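Local coordinates for chicken beta-microseminoprotein-like 3 (Gallus gallus, PDB 6RWC) that is of unknown function but belongs to the beta-microseminoprotein (PSP-94) family of small, disulfide-rich secreted proteins and occurs in chicken egg white, at residues G22-W25 / Y31-K34; G59-H62 / S67-V70. One frame throughout, in Å; residues are numbered along the deposited sequence.

Contact 1: residues G22-W25 / Y31-K34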
ATOM      1  N   GLY A  22      14.294  -5.175 -11.868  1.00 36.32           N
ATOM      2  CA  GLY A  22      13.048  -5.156 -12.596  1.00 39.38           C
ATOM      3  C   GLY A  22      11.914  -5.892 -11.914  1.00 43.53           C
ATOM      4  O   GLY A  22      10.763  -5.767 -12.349  1.00 47.93           O
ATOM      5  N   ALA A  23      12.205  -6.652 -10.861  1.00 40.35           N
ATOM      6  CA  ALA A  23      11.158  -7.376 -10.155  1.00 34.27           C
ATOM      7  C   ALA A  23      10.235  -6.407  -9.426  1.00 36.00           C
ATOM      8  O   ALA A  23      10.679  -5.407  -8.854  1.00 37.43           O
ATOM      9  CB  ALA A  23      11.771  -8.370  -9.167  1.00 30.99           C
ATOM     10  N   VAL A  24       8.937  -6.706  -9.463  1.00 34.22           N
ATOM     11  CA  VAL A  24       7.912  -5.934  -8.772  1.00 32.14           C
ATOM     12  C   VAL A  24       7.061  -6.906  -7.966  1.00 33.35           C
ATOM     13  O   VAL A  24       6.652  -7.951  -8.485  1.00 32.54           O
ATOM     14  CB  VAL A  24       7.035  -5.133  -9.755  1.00 35.16           C
ATOM     15  CG1 VAL A  24       5.968  -4.355  -9.004  1.00 27.55           C
ATOM     16  CG2 VAL A  24       7.894  -4.198 -10.597  1.00 39.45           C
ATOM     17  N   TRP A  25       6.802  -6.573  -6.704  1.00 31.70           N
ATOM     18  CA  TRP A  25       6.035  -7.469  -5.849  1.00 32.96           C
ATOM     19  C   TRP A  25       5.356  -6.672  -4.749  1.00 35.87           C
ATOM     20  O   TRP A  25       5.792  -5.576  -4.388  1.00 30.30           O
ATOM     21  CB  TRP A  25       6.918  -8.568  -5.250  1.00 35.72           C
ATOM     22  CG  TRP A  25       7.880  -8.095  -4.199  1.00 33.28           C
ATOM     23  CD1 TRP A  25       7.721  -8.177  -2.846  1.00 33.30           C
ATOM     24  CD2 TRP A  25       9.160  -7.483  -4.415  1.00 31.25           C
ATOM     25  NE1 TRP A  25       8.818  -7.651  -2.207  1.00 30.96           N
ATOM     26  CE2 TRP A  25       9.715  -7.218  -3.147  1.00 30.93           C
ATOM     27  CE3 TRP A  25       9.887  -7.131  -5.557  1.00 33.05           C
ATOM     28  CZ2 TRP A  25      10.966  -6.619  -2.988  1.00 36.69           C
ATOM     29  CZ3 TRP A  25      11.127  -6.535  -5.398  1.00 39.28           C
ATOM     30  CH2 TRP A  25      11.654  -6.284  -4.124  1.00 39.24           C
ATOM     31  N   TYR A  31       2.680  -2.873   0.843  1.00 27.92           N
ATOM     32  CA  TYR A  31       3.625  -2.067   0.087  1.00 28.16           C
ATOM     33  C   TYR A  31       3.870  -2.740  -1.255  1.00 30.68           C
ATOM     34  O   TYR A  31       3.838  -3.969  -1.361  1.00 34.55           O
ATOM     35  CB  TYR A  31       4.960  -1.911   0.828  1.00 24.95           C
ATOM     36  CG  TYR A  31       4.963  -0.909   1.966  1.00 30.66           C
ATOM     37  CD1 TYR A  31       4.331  -1.191   3.171  1.00 36.53           C
ATOM     38  CD2 TYR A  31       5.629   0.304   1.846  1.00 30.74           C
ATOM     39  CE1 TYR A  31       4.341  -0.283   4.216  1.00 37.59           C
ATOM     40  CE2 TYR A  31       5.644   1.221   2.888  1.00 33.75           C
ATOM     41  CZ  TYR A  31       5.000   0.921   4.071  1.00 34.70           C
ATOM     42  OH  TYR A  31       5.012   1.827   5.112  1.00 38.06           O
ATOM     43  N   GLN A  32       4.098  -1.934  -2.286  1.00 27.46           N
ATOM     44  CA  GLN A  32       4.587  -2.443  -3.559  1.00 24.72           C
ATOM     45  C   GLN A  32       6.049  -2.056  -3.703  1.00 27.31           C
ATOM     46  O   GLN A  32       6.390  -0.871  -3.633  1.00 26.15           O
ATOM     47  CB  GLN A  32       3.792  -1.909  -4.751  1.00 25.33           C
ATOM     48  CG  GLN A  32       4.429  -2.299  -6.087  1.00 27.42           C
ATOM     49  CD  GLN A  32       3.526  -2.059  -7.278  1.00 36.86           C
ATOM     50  OE1 GLN A  32       3.888  -1.348  -8.217  1.00 42.55           O
ATOM     51  NE2 GLN A  32       2.349  -2.669  -7.257  1.00 38.86           N
ATOM     52  N   CYS A  33       6.901  -3.053  -3.899  1.00 30.02           N
ATOM     53  CA  CYS A  33       8.331  -2.849  -4.052  1.00 29.49           C
ATOM     54  C   CYS A  33       8.754  -3.111  -5.492  1.00 27.91           C
ATOM     55  O   CYS A  33       8.169  -3.945  -6.189  1.00 29.08           O
ATOM     56  CB  CYS A  33       9.118  -3.771  -3.117  1.00 25.22           C
ATOM     57  SG  CYS A  33       8.782  -3.578  -1.354  1.00 29.76           S
ATOM     58  N   LYS A  34       9.784  -2.392  -5.927  1.00 27.69           N
ATOM     59  CA  LYS A  34      10.431  -2.644  -7.205  1.00 28.99           C
ATOM     60  C   LYS A  34      11.938  -2.593  -7.015  1.00 31.02           C
ATOM     61  O   LYS A  34      12.461  -1.686  -6.360  1.00 30.22           O
ATOM     62  CB  LYS A  34      10.005  -1.635  -8.276  1.00 30.00           C
ATOM     63  CG  LYS A  34      10.604  -1.928  -9.642  1.00 38.77           C
ATOM     64  CD  LYS A  34       9.917  -1.138 -10.740  1.00 43.96           C
ATOM     65  CE  LYS A  34      10.404  -1.579 -12.112  1.00 48.43           C
ATOM     66  NZ  LYS A  34       9.703  -0.864 -13.214  1.00 55.25           N
TER
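With chi1 at 71°, Trp25 has its CG wedged between its own backbone N and carbonyl carbon, which swings the indole over Cys33 on the neighbouring strand; the backbone of Cys33 sets CB over the indole, and SG, anti to the carbonyl carbon (chi1 -59°), lies farther out. CB stands over one face of the six-membered ring in a CH-pi contact, 3.6 Å from the centroid, and comes within 3.4 Å of Trp25 CZ2. Cys33 SG reaches the five-membered ring obliquely, a looser sulfur-aromatic contact at 4.6 Å from its centroid. The same two residues form an antiparallel hydrogen-bonded pair: Cys33 N gives a nearly straight bond of 2.8 Å to Trp25 O, and Trp25 N returns one of 3.0 Å to Cys33 O. These strands make a beta hairpin at one margin of a four-stranded antiparallel sheet, where 24-26 is an outermost strand within this chain and 31-35 also pairs with 39-44. Cys33 is disulfide-bonded to Cys42 on that third strand, and Trp25 also stacks with Tyr19. Without the indole, as with an alanine at Trp25, Cys33 CB would probably lose its ring cover and Tyr19 its stacking mate. On the other face of the sheet, Val24 CG2 lies 3.7 Å from both CG and CD of the extended Lys34 chain, while Val24 CG1 meets Gln32 OE1, also at 3.7 Å. Ala23 O receives a CA-H...O contact from Lys34 CA at 3.2 Å.

Contact 2: residues G59-H62 / S67-V70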
ATOM      1  N   GLY A  59     -14.250   3.601   7.911  1.00 23.60           N
ATOM      2  CA  GLY A  59     -13.405   3.013   6.886  1.00 20.86           C
ATOM      3  C   GLY A  59     -13.294   1.511   7.070  1.00 26.82           C
ATOM      4  O   GLY A  59     -13.020   1.026   8.174  1.00 26.75           O
ATOM      5  N   LEU A  60     -13.513   0.771   5.988  1.00 27.00           N
ATOM      6  CA  LEU A  60     -13.358  -0.677   5.973  1.00 27.44           C
ATOM      7  C   LEU A  60     -12.082  -1.020   5.218  1.00 27.31           C
ATOM      8  O   LEU A  60     -11.947  -0.682   4.036  1.00 26.47           O
ATOM      9  CB  LEU A  60     -14.564  -1.355   5.324  1.00 31.76           C
ATOM     10  CG  LEU A  60     -15.673  -1.876   6.240  1.00 38.95           C
ATOM     11  CD1 LEU A  60     -16.199  -0.778   7.145  1.00 37.93           C
ATOM     12  CD2 LEU A  60     -16.801  -2.477   5.414  1.00 39.78           C
ATOM     13  N   PHE A  61     -11.154  -1.688   5.895  1.00 31.36           N
ATOM     14  CA  PHE A  61      -9.898  -2.093   5.284  1.00 26.84           C
ATOM     15  C   PHE A  61     -10.066  -3.434   4.583  1.00 31.29           C
ATOM     16  O   PHE A  61     -10.595  -4.387   5.165  1.00 33.59           O
ATOM     17  CB  PHE A  61      -8.789  -2.185   6.331  1.00 28.47           C
ATOM     18  CG  PHE A  61      -7.512  -2.770   5.801  1.00 29.76           C
ATOM     19  CD1 PHE A  61      -7.162  -4.076   6.094  1.00 27.46           C
ATOM     20  CD2 PHE A  61      -6.675  -2.019   4.993  1.00 30.76           C
ATOM     21  CE1 PHE A  61      -5.991  -4.622   5.601  1.00 26.89           C
ATOM     22  CE2 PHE A  61      -5.502  -2.558   4.495  1.00 31.75           C
ATOM     23  CZ  PHE A  61      -5.159  -3.863   4.800  1.00 27.74           C
ATOM     24  N   HIS A  62      -9.614  -3.503   3.334  1.00 27.67           N
ATOM     25  CA  HIS A  62      -9.646  -4.728   2.544  1.00 36.95           C
ATOM     26  C   HIS A  62      -8.211  -5.120   2.226  1.00 33.48           C
ATOM     27  O   HIS A  62      -7.493  -4.367   1.560  1.00 31.18           O
ATOM     28  CB  HIS A  62     -10.462  -4.542   1.264  1.00 40.95           C
ATOM     29  CG  HIS A  62     -11.894  -4.183   1.509  1.00 45.61           C
ATOM     30  ND1 HIS A  62     -12.810  -5.081   2.017  1.00 53.70           N
ATOM     31  CD2 HIS A  62     -12.570  -3.026   1.317  1.00 49.12           C
ATOM     32  CE1 HIS A  62     -13.987  -4.492   2.128  1.00 55.20           C
ATOM     33  NE2 HIS A  62     -13.868  -3.244   1.709  1.00 52.18           N
ATOM     34  N   SER A  67      -6.777  -1.297   0.499  1.00 26.33           N
ATOM     35  CA  SER A  67      -7.554  -0.073   0.382  1.00 27.36           C
ATOM     36  C   SER A  67      -8.444   0.087   1.602  1.00 27.96           C
ATOM     37  O   SER A  67      -8.761  -0.879   2.300  1.00 25.01           O
ATOM     38  CB  SER A  67      -8.414  -0.077  -0.889  1.00 24.32           C
ATOM     39  OG  SER A  67      -9.346  -1.145  -0.863  1.00 26.07           O
ATOM     40  N   ILE A  68      -8.845   1.329   1.850  1.00 29.44           N
ATOM     41  CA  ILE A  68      -9.796   1.674   2.899  1.00 27.53           C
ATOM     42  C   ILE A  68     -11.004   2.290   2.213  1.00 27.86           C
ATOM     43  O   ILE A  68     -10.909   3.379   1.633  1.00 29.49           O
ATOM     44  CB  ILE A  68      -9.199   2.639   3.932  1.00 25.56           C
ATOM     45  CG1 ILE A  68      -8.076   1.954   4.709  1.00 26.01           C
ATOM     46  CG2 ILE A  68     -10.280   3.128   4.883  1.00 23.58           C
ATOM     47  CD1 ILE A  68      -7.350   2.876   5.657  1.00 30.31           C
ATOM     48  N   ARG A  69     -12.134   1.597   2.268  1.00 22.49           N
ATOM     49  CA  ARG A  69     -13.372   2.072   1.670  1.00 27.73           C
ATOM     50  C   ARG A  69     -14.278   2.616   2.766  1.00 28.61           C
ATOM     51  O   ARG A  69     -14.603   1.902   3.718  1.00 22.81           O
ATOM     52  CB  ARG A  69     -14.066   0.950   0.896  1.00 25.71           C
ATOM     53  CG  ARG A  69     -15.405   1.340   0.283  1.00 41.15           C
ATOM     54  CD  ARG A  69     -15.839   0.330  -0.775  1.00 57.76           C
ATOM     55  NE  ARG A  69     -17.292   0.226  -0.876  1.00 65.29           N
ATOM     56  CZ  ARG A  69     -18.016  -0.703  -0.259  1.00 69.69           C
ATOM     57  NH1 ARG A  69     -17.420  -1.610   0.501  1.00 73.47           N
ATOM     58  NH2 ARG A  69     -19.334  -0.727  -0.405  1.00 70.90           N
ATOM     59  N   VAL A  70     -14.681   3.874   2.623  1.00 30.87           N
ATOM     60  CA  VAL A  70     -15.504   4.555   3.617  1.00 28.30           C
ATOM     61  C   VAL A  70     -16.974   4.273   3.324  1.00 24.12           C
ATOM     62  O   VAL A  70     -17.480   4.606   2.246  1.00 25.53           O
ATOM     63  CB  VAL A  70     -15.217   6.064   3.625  1.00 28.71           C
ATOM     64  CG1 VAL A  70     -16.139   6.772   4.592  1.00 23.47           C
ATOM     65  CG2 VAL A  70     -13.757   6.321   3.987  1.00 27.87           C
TER
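Gly59 pairs with Val70, its CA 3.7 Å from Ile68 CG2; a CB on Gly59 would run into that methyl, so the bare backbone lets the isoleucine branch lie across it. At Leu60 the strands are joined by two backbone bonds, Leu60 N to Arg69 O at 2.8 Å and Arg69 N to Leu60 O at 2.9 Å. Both donors sit away from the carbonyl plane, the amide of Leu60 well above that of Arg69. Strands 57-62 and 67-72 form a two-stranded antiparallel beta hairpin in the C-terminal half of this beta-microseminoprotein, their N-to-C directions 149° apart here. Phe61 then faces Ile68 in a non-hydrogen-bonded pair: CG1 of Ile68 approaches the phenyl edge near its plane, 4.2 Å from Phe61 CD2, a light touch. His62 completes the run, its N bonded to Ser67 O at 2.9 Å, while the return bond from Ser67 N to His62 O is weak. Its imidazole, with CG anti to the carbonyl carbon (chi1 -61°), leans along the face shared with Leu60 and Arg69. There His62 NE2 comes to 4.1 Å from Arg69 NH1, at the edge of the guanidinium, the two planes 27° apart. Arg69 NE is hydrogen-bonded to Ser79 OG beyond the hairpin, while Ser67 OG bonds to Ser65 OG in the turn between the strands.

Contact 1 closes before contact 2 begins along the chain, and the two lie on opposite sides of its centre. Their centres are 23 Å apart and their nearest atoms about 9 Å, with no touch between them. Each joins the strands of a beta hairpin, but contact 1 belongs to a four-stranded sheet and contact 2 to a separate two-stranded one. No active site is established for this protein. The molecules nearby probably come from the crystallisation liquor: pentaethylene glycol is hydrogen-bonded to Lys34 NZ in 31-34, whereas a sulfate ion lies about 4 Å from the side chain of His62 in 59-62.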